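Local coordinates for Lin2004 protein (Listeria innocua, PDB 2HUJ), which is of unknown function but adopts a four-helical bundle fold and represents a novel bacterial protein family, DUF1798, at residues E21-T26 with R128-L133; K54-F59 with T101-F106. One frame throughout, in Å; residues are numbered along the deposited sequence.

Interaction 1: residues E21-T26 with R128-L133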
# COMPACT_ATOMS: atom_id res chain seq x y z
N GLU A 21 3.12 13.72 8.68
CA GLU A 21 2.83 13.57 7.26
C GLU A 21 3.09 12.15 6.79
O GLU A 21 2.27 11.58 6.05
CB GLU A 21 3.60 14.60 6.44
CG GLU A 21 3.20 14.58 4.95
CD GLU A 21 1.75 14.97 4.74
OE1 GLU A 21 1.34 15.98 5.35
OE2 GLU A 21 1.03 14.29 3.98
N LEU A 22 4.20 11.54 7.24
CA LEU A 22 4.45 10.14 6.92
C LEU A 22 3.35 9.20 7.44
O LEU A 22 2.89 8.35 6.70
CB LEU A 22 5.82 9.70 7.48
CG LEU A 22 6.22 8.24 7.19
CD1 LEU A 22 6.19 7.91 5.71
CD2 LEU A 22 7.59 7.99 7.80
N LEU A 23 2.91 9.39 8.68
CA LEU A 23 1.81 8.61 9.25
C LEU A 23 0.56 8.68 8.39
O LEU A 23 -0.03 7.65 8.04
CB LEU A 23 1.51 9.08 10.67
CG LEU A 23 0.42 8.34 11.45
CD1 LEU A 23 0.61 6.85 11.43
CD2 LEU A 23 0.35 8.84 12.88
N ILE A 24 0.17 9.90 8.03
CA ILE A 24 -0.99 10.12 7.15
C ILE A 24 -0.83 9.37 5.80
O ILE A 24 -1.74 8.68 5.36
CB ILE A 24 -1.23 11.63 6.93
CG1 ILE A 24 -1.68 12.27 8.25
CG2 ILE A 24 -2.29 11.86 5.85
CD1 ILE A 24 -1.77 13.76 8.20
N ARG A 25 0.35 9.47 5.18
CA ARG A 25 0.58 8.80 3.93
C ARG A 25 0.64 7.27 4.06
O ARG A 25 0.24 6.55 3.16
CB ARG A 25 1.85 9.34 3.28
CG ARG A 25 1.70 10.77 2.92
CD ARG A 25 2.91 11.32 2.30
NE ARG A 25 2.65 12.70 1.91
CZ ARG A 25 3.45 13.43 1.14
NH1 ARG A 25 4.56 12.92 0.58
NH2 ARG A 25 3.12 14.69 0.89
N THR A 26 1.08 6.80 5.22
CA THR A 26 1.05 5.36 5.55
C THR A 26 -0.38 4.88 5.64
O THR A 26 -0.71 3.85 5.09
CB THR A 26 1.78 5.08 6.89
OG1 THR A 26 3.13 5.57 6.80
CG2 THR A 26 1.81 3.58 7.22
N ARG A 128 3.19 -1.96 10.68
CA ARG A 128 4.34 -1.85 11.58
C ARG A 128 4.81 -0.39 11.60
O ARG A 128 5.07 0.17 12.66
CB ARG A 128 5.45 -2.82 11.20
CG ARG A 128 6.78 -2.62 11.94
CD ARG A 128 7.71 -3.83 11.77
NE ARG A 128 7.30 -4.97 12.59
N VAL A 129 4.86 0.24 10.42
CA VAL A 129 5.26 1.64 10.29
C VAL A 129 4.25 2.56 11.00
O VAL A 129 4.62 3.43 11.78
CB VAL A 129 5.39 2.06 8.81
CG1 VAL A 129 5.61 3.56 8.68
CG2 VAL A 129 6.54 1.33 8.12
N ARG A 130 2.98 2.34 10.73
CA ARG A 130 1.92 3.12 11.34
C ARG A 130 1.98 3.05 12.85
O ARG A 130 1.93 4.08 13.55
CB ARG A 130 0.58 2.60 10.89
CG ARG A 130 -0.60 3.41 11.43
CD ARG A 130 -1.90 2.65 11.19
NE ARG A 130 -1.94 1.45 12.03
CZ ARG A 130 -2.82 0.47 11.91
NH1 ARG A 130 -3.76 0.50 10.97
NH2 ARG A 130 -2.77 -0.57 12.74
N ASP A 131 2.06 1.83 13.36
CA ASP A 131 2.03 1.62 14.81
C ASP A 131 3.26 2.27 15.47
O ASP A 131 3.16 2.86 16.55
CB ASP A 131 1.94 0.13 15.12
CG ASP A 131 0.58 -0.48 14.75
OD1 ASP A 131 -0.37 0.27 14.44
OD2 ASP A 131 0.47 -1.73 14.75
N PHE A 132 4.41 2.17 14.82
CA PHE A 132 5.65 2.77 15.33
C PHE A 132 5.52 4.28 15.44
O PHE A 132 5.89 4.90 16.44
CB PHE A 132 6.79 2.42 14.38
CG PHE A 132 8.12 3.06 14.74
CD1 PHE A 132 8.44 4.33 14.28
CD2 PHE A 132 9.04 2.38 15.52
CE1 PHE A 132 9.66 4.91 14.61
CE2 PHE A 132 10.26 2.95 15.84
CZ PHE A 132 10.56 4.22 15.40
N LEU A 133 5.00 4.88 14.38
CA LEU A 133 4.79 6.34 14.29
C LEU A 133 3.73 6.85 15.25
O LEU A 133 3.91 7.92 15.89
CB LEU A 133 4.45 6.69 12.85
CG LEU A 133 5.60 6.56 11.84
CD1 LEU A 133 5.07 6.87 10.45
CD2 LEU A 133 6.78 7.48 12.19
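R130 meets L23 through the aliphatic part of its chain, while its flat guanidinium group is used on its own helix. At the edge of that group, in its plane, lies OD1 of D131. R130 grips it side-on with two nitrogens: NE and NH2 each stand 3.1 Å from OD1 of D131. NH2 comes on the syn side of the carboxylate, and NE from above its plane. This salt bridge probably limits the rotation of the guanidinium, which sits over its own helix and not against 21-26. The R130 chain runs out extended, then bends at chi3 (68°), which turns NE and NH2 back to D131. CG of R130, before the bend, touches the CD1 branch of L23 at 3.6 Å.

L133 carries the largest share of the apolar contact. Its CD1 branch reaches between L22 and L23. CD1 of L133 lies 3.7 Å from CG of L22 and 3.8 Å from the backbone N of L23. The side chains of L22 and L133 cross at about a right angle. T26 faces V129 and R130. Its CG2 is anti to the backbone N (OG1 chi1 -57°) and points at the R130 backbone, 3.9 Å from R130 N. The same torsion turns OG1 back to its own helix, where it bonds L22 O at 2.8 Å from above the carbonyl plane. L22 O thus takes two donors, N and OG1 of T26. OG1 of T26 also packs on CG1 of V129 at 3.7 Å.

The contact joins the first and last helices of the four-helical bundle. The axes of the two short segments run roughly antiparallel (146°) and approach to 9.4 Å. Helix 52-81 covers the adjoining side through W77 on L22 and F70 on T26. L86 of a loop packs on V129.

Interaction 2: residues K54-F59 with T101-F106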
# COMPACT_ATOMS: atom_id res chain seq x y z
N LYS A 54 -11.58 4.23 -18.39
CA LYS A 54 -12.59 4.72 -17.45
C LYS A 54 -12.37 4.14 -16.07
O LYS A 54 -12.59 4.82 -15.09
CB LYS A 54 -14.01 4.40 -17.91
N ASP A 55 -11.90 2.89 -15.98
CA ASP A 55 -11.87 2.19 -14.69
C ASP A 55 -10.47 1.84 -14.18
O ASP A 55 -10.09 2.27 -13.08
CB ASP A 55 -12.70 0.91 -14.80
CG ASP A 55 -14.13 1.18 -15.22
OD1 ASP A 55 -14.76 2.10 -14.63
OD2 ASP A 55 -14.63 0.53 -16.17
N MSE A 56 -9.71 1.08 -14.96
CA MSE A 56 -8.41 0.59 -14.51
C MSE A 56 -7.37 1.69 -14.36
O MSE A 56 -6.76 1.78 -13.30
CB MSE A 56 -7.86 -0.50 -15.44
CG MSE A 56 -6.50 -1.10 -14.99
SE MSE A 56 -5.90 -2.52 -16.16
CE MSE A 56 -6.77 -4.03 -15.27
N LYS A 57 -7.11 2.47 -15.42
CA LYS A 57 -6.03 3.46 -15.35
C LYS A 57 -6.17 4.43 -14.16
O LYS A 57 -5.21 4.66 -13.43
CB LYS A 57 -5.87 4.20 -16.67
CG LYS A 57 -4.70 5.17 -16.71
CD LYS A 57 -4.73 5.98 -17.99
CE LYS A 57 -3.63 7.01 -17.96
NZ LYS A 57 -3.89 8.11 -17.01
N PRO A 58 -7.36 5.00 -13.96
CA PRO A 58 -7.53 5.91 -12.82
C PRO A 58 -7.29 5.22 -11.47
O PRO A 58 -6.72 5.82 -10.56
CB PRO A 58 -8.99 6.34 -12.95
CG PRO A 58 -9.27 6.18 -14.45
CD PRO A 58 -8.56 4.94 -14.81
N PHE A 59 -7.73 3.98 -11.35
CA PHE A 59 -7.53 3.22 -10.12
C PHE A 59 -6.04 2.97 -9.89
O PHE A 59 -5.52 3.18 -8.78
CB PHE A 59 -8.30 1.91 -10.16
CG PHE A 59 -8.33 1.16 -8.85
CD1 PHE A 59 -9.31 1.44 -7.89
CD2 PHE A 59 -7.40 0.18 -8.57
CE1 PHE A 59 -9.37 0.74 -6.70
CE2 PHE A 59 -7.45 -0.54 -7.36
CZ PHE A 59 -8.43 -0.25 -6.42
N THR A 101 -1.19 -5.60 -7.19
CA THR A 101 -2.54 -5.98 -6.76
C THR A 101 -3.62 -5.00 -7.26
O THR A 101 -4.75 -5.42 -7.53
CB THR A 101 -2.63 -6.20 -5.24
OG1 THR A 101 -2.19 -5.05 -4.51
CG2 THR A 101 -1.82 -7.45 -4.82
N ALA A 102 -3.25 -3.75 -7.48
CA ALA A 102 -4.21 -2.81 -8.08
C ALA A 102 -4.59 -3.21 -9.48
O ALA A 102 -5.78 -3.16 -9.86
CB ALA A 102 -3.64 -1.41 -8.06
N VAL A 103 -3.61 -3.66 -10.25
CA VAL A 103 -3.88 -4.19 -11.60
C VAL A 103 -4.63 -5.53 -11.57
O VAL A 103 -5.63 -5.71 -12.24
CB VAL A 103 -2.59 -4.32 -12.39
CG1 VAL A 103 -2.84 -4.92 -13.73
CG2 VAL A 103 -1.92 -2.96 -12.50
N SER A 104 -4.17 -6.46 -10.73
CA SER A 104 -4.78 -7.80 -10.61
C SER A 104 -6.20 -7.79 -10.05
O SER A 104 -6.97 -8.70 -10.32
CB SER A 104 -3.90 -8.69 -9.73
OG SER A 104 -2.66 -8.93 -10.38
N ALA A 105 -6.54 -6.75 -9.26
CA ALA A 105 -7.85 -6.68 -8.64
C ALA A 105 -9.02 -6.70 -9.67
O ALA A 105 -10.11 -7.08 -9.35
CB ALA A 105 -7.94 -5.46 -7.81
N PHE A 106 -8.76 -6.24 -10.88
CA PHE A 106 -9.79 -6.23 -11.92
C PHE A 106 -10.09 -7.61 -12.50
O PHE A 106 -11.03 -7.75 -13.28
CB PHE A 106 -9.39 -5.26 -13.03
CG PHE A 106 -9.46 -3.83 -12.60
CD1 PHE A 106 -8.41 -3.22 -11.94
CD2 PHE A 106 -10.65 -3.11 -12.77
CE1 PHE A 106 -8.50 -1.91 -11.50
CE2 PHE A 106 -10.76 -1.79 -12.31
CZ PHE A 106 -9.68 -1.20 -11.69
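F59 and F106 form an offset edge-to-face aromatic pair. The edge of F106 is turned toward the face of F59. The ring centroids are 5.5 Å apart and the planes stand at 87°. With CG beside its backbone N, F106 sends its ring across to helix 52-81, where CZ of F106 meets CB of F59 at 3.7 Å, in the plane of the F106 ring.

M56, a selenomethionine, covers one face of F106. Its CB lies 4.2 Å from the centroid of the F106 ring, 11° off the normal, a CH-pi contact. SE makes a more oblique Met-aromatic approach to the same ring. The M56 chain is extended to SE and bends at chi3 (-89°), which brings CE to 3.7 Å from CB of F106. CE of M56 also lies 3.6 Å from V103 O.

Plain apolar packing adds A102, whose CB is 4.0 Å from CE2 of F59. The contact buries A102 O, for which the model offers no polar partner.

Here the start of helix 52-81 is joined to the last turn of helix 88-104 and the residues that follow. Helix 16-45 packs on F59 and A102 through N36. The ring of F50, in the loop before helix 52-81, meets the F106 ring.

How the interactions relate
From the N terminus, the chain enters interaction 1 almost at once, through 21-26 on helix 16-45. It then passes a loop into helix 52-81, where 54-59 opens interaction 2. That contact closes 42 residues later at 101-106, after the chain has gone down helix 52-81 and back along helix 88-104. Helix 112-137 follows, and its residues 128-133 close interaction 1. Interaction 2 is therefore nested inside the long loop closed by interaction 1. The two do not touch. Their centres are 25 Å apart, on opposite sides of the chain's centre. One ties the first helix to the last, the other the second to the third, toward opposite ends of the bundle.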